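Local coordinates for protein bottromycin amidohydrolase (Streptomyces purpureus, PDB 6I5S) that acts as a thiazoline-specific, gatekeeping amidohydrolase of bottromycin biosynthesis that contains zinc and probably hydrolyses an amide bond of a thiazoline-bearing precursor, at residues 57-62 with 402-407. Residues are numbered along the deposited sequence; the frame is centred on the assembly and turned at random.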
ATOM      1  N   ARG A  57     -13.783  12.721 -22.784  1.00 36.39           N
ATOM      2  CA  ARG A  57     -13.839  14.122 -22.429  1.00 36.61           C
ATOM      3  C   ARG A  57     -12.429  14.665 -22.303  1.00 36.38           C
ATOM      4  O   ARG A  57     -11.486  13.943 -21.974  1.00 39.63           O
ATOM      5  CB  ARG A  57     -14.601  14.314 -21.128  1.00 50.17           C
ATOM      6  CG  ARG A  57     -16.066  13.902 -21.206  1.00 55.38           C
ATOM      7  CD  ARG A  57     -16.805  14.337 -19.947  1.00 64.31           C
ATOM      8  NE  ARG A  57     -18.238  14.072 -20.015  1.00 58.82           N
ATOM      9  CZ  ARG A  57     -18.917  13.351 -19.125  1.00 60.05           C
ATOM     10  NH1 ARG A  57     -18.305  12.827 -18.060  1.00 51.94           N
ATOM     11  NH2 ARG A  57     -20.219  13.166 -19.295  1.00 63.68           N
ATOM     12  N   ASP A  58     -12.289  15.936 -22.608  1.00 33.68           N
ATOM     13  CA  ASP A  58     -11.000  16.588 -22.462  1.00 36.97           C
ATOM     14  C   ASP A  58     -10.833  17.033 -21.025  1.00 40.18           C
ATOM     15  O   ASP A  58     -11.680  17.751 -20.475  1.00 44.21           O
ATOM     16  CB  ASP A  58     -10.897  17.783 -23.411  1.00 37.10           C
ATOM     17  CG  ASP A  58     -11.033  17.417 -24.884  1.00 41.80           C
ATOM     18  OD1 ASP A  58     -10.762  16.271 -25.310  1.00 43.70           O
ATOM     19  OD2 ASP A  58     -11.386  18.329 -25.659  1.00 47.11           O
ATOM     20  N   LEU A  59      -9.730  16.616 -20.425  1.00 32.80           N
ATOM     21  CA  LEU A  59      -9.452  16.824 -19.015  1.00 36.90           C
ATOM     22  C   LEU A  59      -8.568  18.056 -18.838  1.00 37.23           C
ATOM     23  O   LEU A  59      -7.459  18.102 -19.376  1.00 37.86           O
ATOM     24  CB  LEU A  59      -8.745  15.583 -18.466  1.00 36.97           C
ATOM     25  CG  LEU A  59      -8.116  15.749 -17.082  1.00 45.82           C
ATOM     26  CD1 LEU A  59      -9.196  16.068 -16.031  1.00 42.05           C
ATOM     27  CD2 LEU A  59      -7.348  14.507 -16.697  1.00 43.18           C
ATOM     28  N   GLU A  60      -9.042  19.027 -18.063  1.00 35.36           N
ATOM     29  CA  GLU A  60      -8.276  20.224 -17.745  1.00 36.40           C
ATOM     30  C   GLU A  60      -7.718  20.120 -16.335  1.00 36.26           C
ATOM     31  O   GLU A  60      -8.475  19.922 -15.367  1.00 35.44           O
ATOM     32  CB  GLU A  60      -9.143  21.469 -17.873  1.00 47.95           C
ATOM     33  CG  GLU A  60      -8.377  22.718 -17.526  1.00 67.52           C
ATOM     34  CD  GLU A  60      -9.213  23.960 -17.545  1.00 72.64           C
ATOM     35  OE1 GLU A  60     -10.372  23.909 -18.012  1.00 69.51           O
ATOM     36  OE2 GLU A  60      -8.685  24.989 -17.079  1.00 57.84           O
ATOM     37  N   VAL A  61      -6.392  20.205 -16.225  1.00 34.06           N
ATOM     38  CA  VAL A  61      -5.683  20.253 -14.942  1.00 33.68           C
ATOM     39  C   VAL A  61      -5.085  21.645 -14.797  1.00 38.01           C
ATOM     40  O   VAL A  61      -4.413  22.135 -15.710  1.00 36.45           O
ATOM     41  CB  VAL A  61      -4.589  19.176 -14.879  1.00 41.71           C
ATOM     42  CG1 VAL A  61      -3.800  19.277 -13.598  1.00 35.52           C
ATOM     43  CG2 VAL A  61      -5.205  17.776 -14.981  1.00 43.75           C
ATOM     44  N   ALA A  62      -5.329  22.274 -13.656  1.00 38.50           N
ATOM     45  CA  ALA A  62      -4.876  23.633 -13.391  1.00 36.21           C
ATOM     46  C   ALA A  62      -4.137  23.625 -12.062  1.00 36.89           C
ATOM     47  O   ALA A  62      -4.742  23.385 -11.017  1.00 35.85           O
ATOM     48  CB  ALA A  62      -6.056  24.591 -13.359  1.00 40.18           C
ATOM     49  N   LEU A 402      -3.648  10.775 -10.959  1.00 30.98           N
ATOM     50  CA  LEU A 402      -4.366   9.951 -11.927  1.00 30.12           C
ATOM     51  C   LEU A 402      -3.393   9.032 -12.636  1.00 30.93           C
ATOM     52  O   LEU A 402      -2.220   9.369 -12.768  1.00 30.45           O
ATOM     53  CB  LEU A 402      -5.055  10.834 -12.961  1.00 30.80           C
ATOM     54  CG  LEU A 402      -6.118  11.817 -12.471  1.00 34.40           C
ATOM     55  CD1 LEU A 402      -6.544  12.763 -13.610  1.00 41.32           C
ATOM     56  CD2 LEU A 402      -7.310  10.994 -11.938  1.00 29.18           C
ATOM     57  N   VAL A 403      -3.889   7.899 -13.141  1.00 27.77           N
ATOM     58  CA  VAL A 403      -3.065   6.957 -13.889  1.00 29.49           C
ATOM     59  C   VAL A 403      -3.618   6.828 -15.303  1.00 29.97           C
ATOM     60  O   VAL A 403      -4.827   6.694 -15.494  1.00 35.54           O
ATOM     61  CB  VAL A 403      -3.024   5.584 -13.213  1.00 31.53           C
ATOM     62  CG1 VAL A 403      -1.942   4.729 -13.814  1.00 31.84           C
ATOM     63  CG2 VAL A 403      -2.794   5.749 -11.690  1.00 29.58           C
ATOM     64  N   PHE A 404      -2.735   6.881 -16.285  1.00 32.88           N
ATOM     65  CA  PHE A 404      -3.092   6.966 -17.698  1.00 30.73           C
ATOM     66  C   PHE A 404      -2.648   5.710 -18.448  1.00 38.66           C
ATOM     67  O   PHE A 404      -1.529   5.236 -18.247  1.00 32.95           O
ATOM     68  CB  PHE A 404      -2.397   8.148 -18.345  1.00 32.90           C
ATOM     69  CG  PHE A 404      -2.971   9.474 -17.988  1.00 32.44           C
ATOM     70  CD1 PHE A 404      -3.607  10.228 -18.951  1.00 32.37           C
ATOM     71  CD2 PHE A 404      -2.864   9.994 -16.706  1.00 36.40           C
ATOM     72  CE1 PHE A 404      -4.121  11.486 -18.657  1.00 36.35           C
ATOM     73  CE2 PHE A 404      -3.369  11.234 -16.418  1.00 32.16           C
ATOM     74  CZ  PHE A 404      -4.013  11.980 -17.387  1.00 31.41           C
ATOM     75  N   TYR A 405      -3.504   5.221 -19.359  1.00 31.92           N
ATOM     76  CA  TYR A 405      -3.264   4.046 -20.186  1.00 37.14           C
ATOM     77  C   TYR A 405      -3.725   4.318 -21.609  1.00 34.80           C
ATOM     78  O   TYR A 405      -4.796   4.905 -21.822  1.00 37.04           O
ATOM     79  CB  TYR A 405      -4.032   2.846 -19.647  1.00 32.56           C
ATOM     80  CG  TYR A 405      -3.653   2.480 -18.224  1.00 29.82           C
ATOM     81  CD1 TYR A 405      -2.621   1.587 -17.960  1.00 31.86           C
ATOM     82  CD2 TYR A 405      -4.345   3.019 -17.156  1.00 34.45           C
ATOM     83  CE1 TYR A 405      -2.290   1.222 -16.623  1.00 28.70           C
ATOM     84  CE2 TYR A 405      -3.985   2.716 -15.807  1.00 32.70           C
ATOM     85  CZ  TYR A 405      -2.963   1.815 -15.582  1.00 30.94           C
ATOM     86  OH  TYR A 405      -2.610   1.466 -14.302  1.00 31.63           O
ATOM     87  N   ARG A 406      -2.910   3.898 -22.582  1.00 36.54           N
ATOM     88  CA  ARG A 406      -3.314   4.026 -23.970  1.00 35.50           C
ATOM     89  C   ARG A 406      -4.361   2.986 -24.335  1.00 47.02           C
ATOM     90  O   ARG A 406      -5.204   3.231 -25.200  1.00 43.74           O
ATOM     91  CB  ARG A 406      -2.110   3.886 -24.879  1.00 38.72           C
ATOM     92  CG  ARG A 406      -1.155   5.035 -24.881  1.00 41.27           C
ATOM     93  CD  ARG A 406      -1.800   6.295 -25.402  1.00 45.85           C
ATOM     94  NE  ARG A 406      -0.808   7.352 -25.605  1.00 45.94           N
ATOM     95  CZ  ARG A 406      -1.106   8.594 -25.981  1.00 51.84           C
ATOM     96  NH1 ARG A 406      -2.376   8.966 -26.167  1.00 41.50           N
ATOM     97  NH2 ARG A 406      -0.122   9.469 -26.186  1.00 52.58           N
ATOM     98  N   ARG A 407      -4.318   1.822 -23.701  1.00 42.57           N
ATOM     99  CA  ARG A 407      -5.315   0.779 -23.896  1.00 49.46           C
ATOM    100  C   ARG A 407      -6.027   0.535 -22.571  1.00 44.74           C
ATOM    101  O   ARG A 407      -5.474   0.797 -21.509  1.00 37.56           O
ATOM    102  CB  ARG A 407      -4.677  -0.520 -24.388  1.00 50.17           C
ATOM    103  CG  ARG A 407      -4.012  -0.417 -25.766  1.00 82.06           C
ATOM    104  CD  ARG A 407      -3.412  -1.748 -26.223  1.00124.58           C
ATOM    105  NE  ARG A 407      -2.861  -1.664 -27.579  1.00143.60           N
ATOM    106  CZ  ARG A 407      -2.261  -2.664 -28.224  1.00134.08           C
ATOM    107  NH1 ARG A 407      -2.116  -3.852 -27.648  1.00132.95           N
ATOM    108  NH2 ARG A 407      -1.800  -2.473 -29.455  1.00119.16           N
TER
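CG of Leu59 lies anti to the backbone N (chi1 167°) and CG of Leu402 anti to the carbonyl carbon, beside the backbone N (chi1 -62°), and from these two stems the leucines reach toward each other and meet tip to tip. The methyls concerned are Leu59 CD2 and Leu402 CD1, 3.6 Å apart. The same Leu59 CD2 also lies 4.2 Å from CZ of Phe404, approaching the far end of that ring obliquely. One methyl of strand 57-62 thus rests against two side chains that leave strand 402-405 on the same side, two residues apart. The two strands belong to different sheets: 57-62 is the middle strand of an antiparallel three-stranded sheet, whereas 402-405 runs between 84-95 and 421-424 in a mixed sheet. The facing strands are consistent with the small beta-sandwich domain that many amidohydrolases carry beside the metal-binding barrel, and the contact is buried between the two sheets. Around it, Phe404 meets Trp84 and Phe428 edge-to-face, Leu59 packs on Val66 and Trp69, and Leu402 on Val86 and Leu423. All three touching residues are buried and purely hydrocarbon at the point of contact, so the two segments are joined here by van der Waals and hydrophobic forces, without directional polar bonds between them.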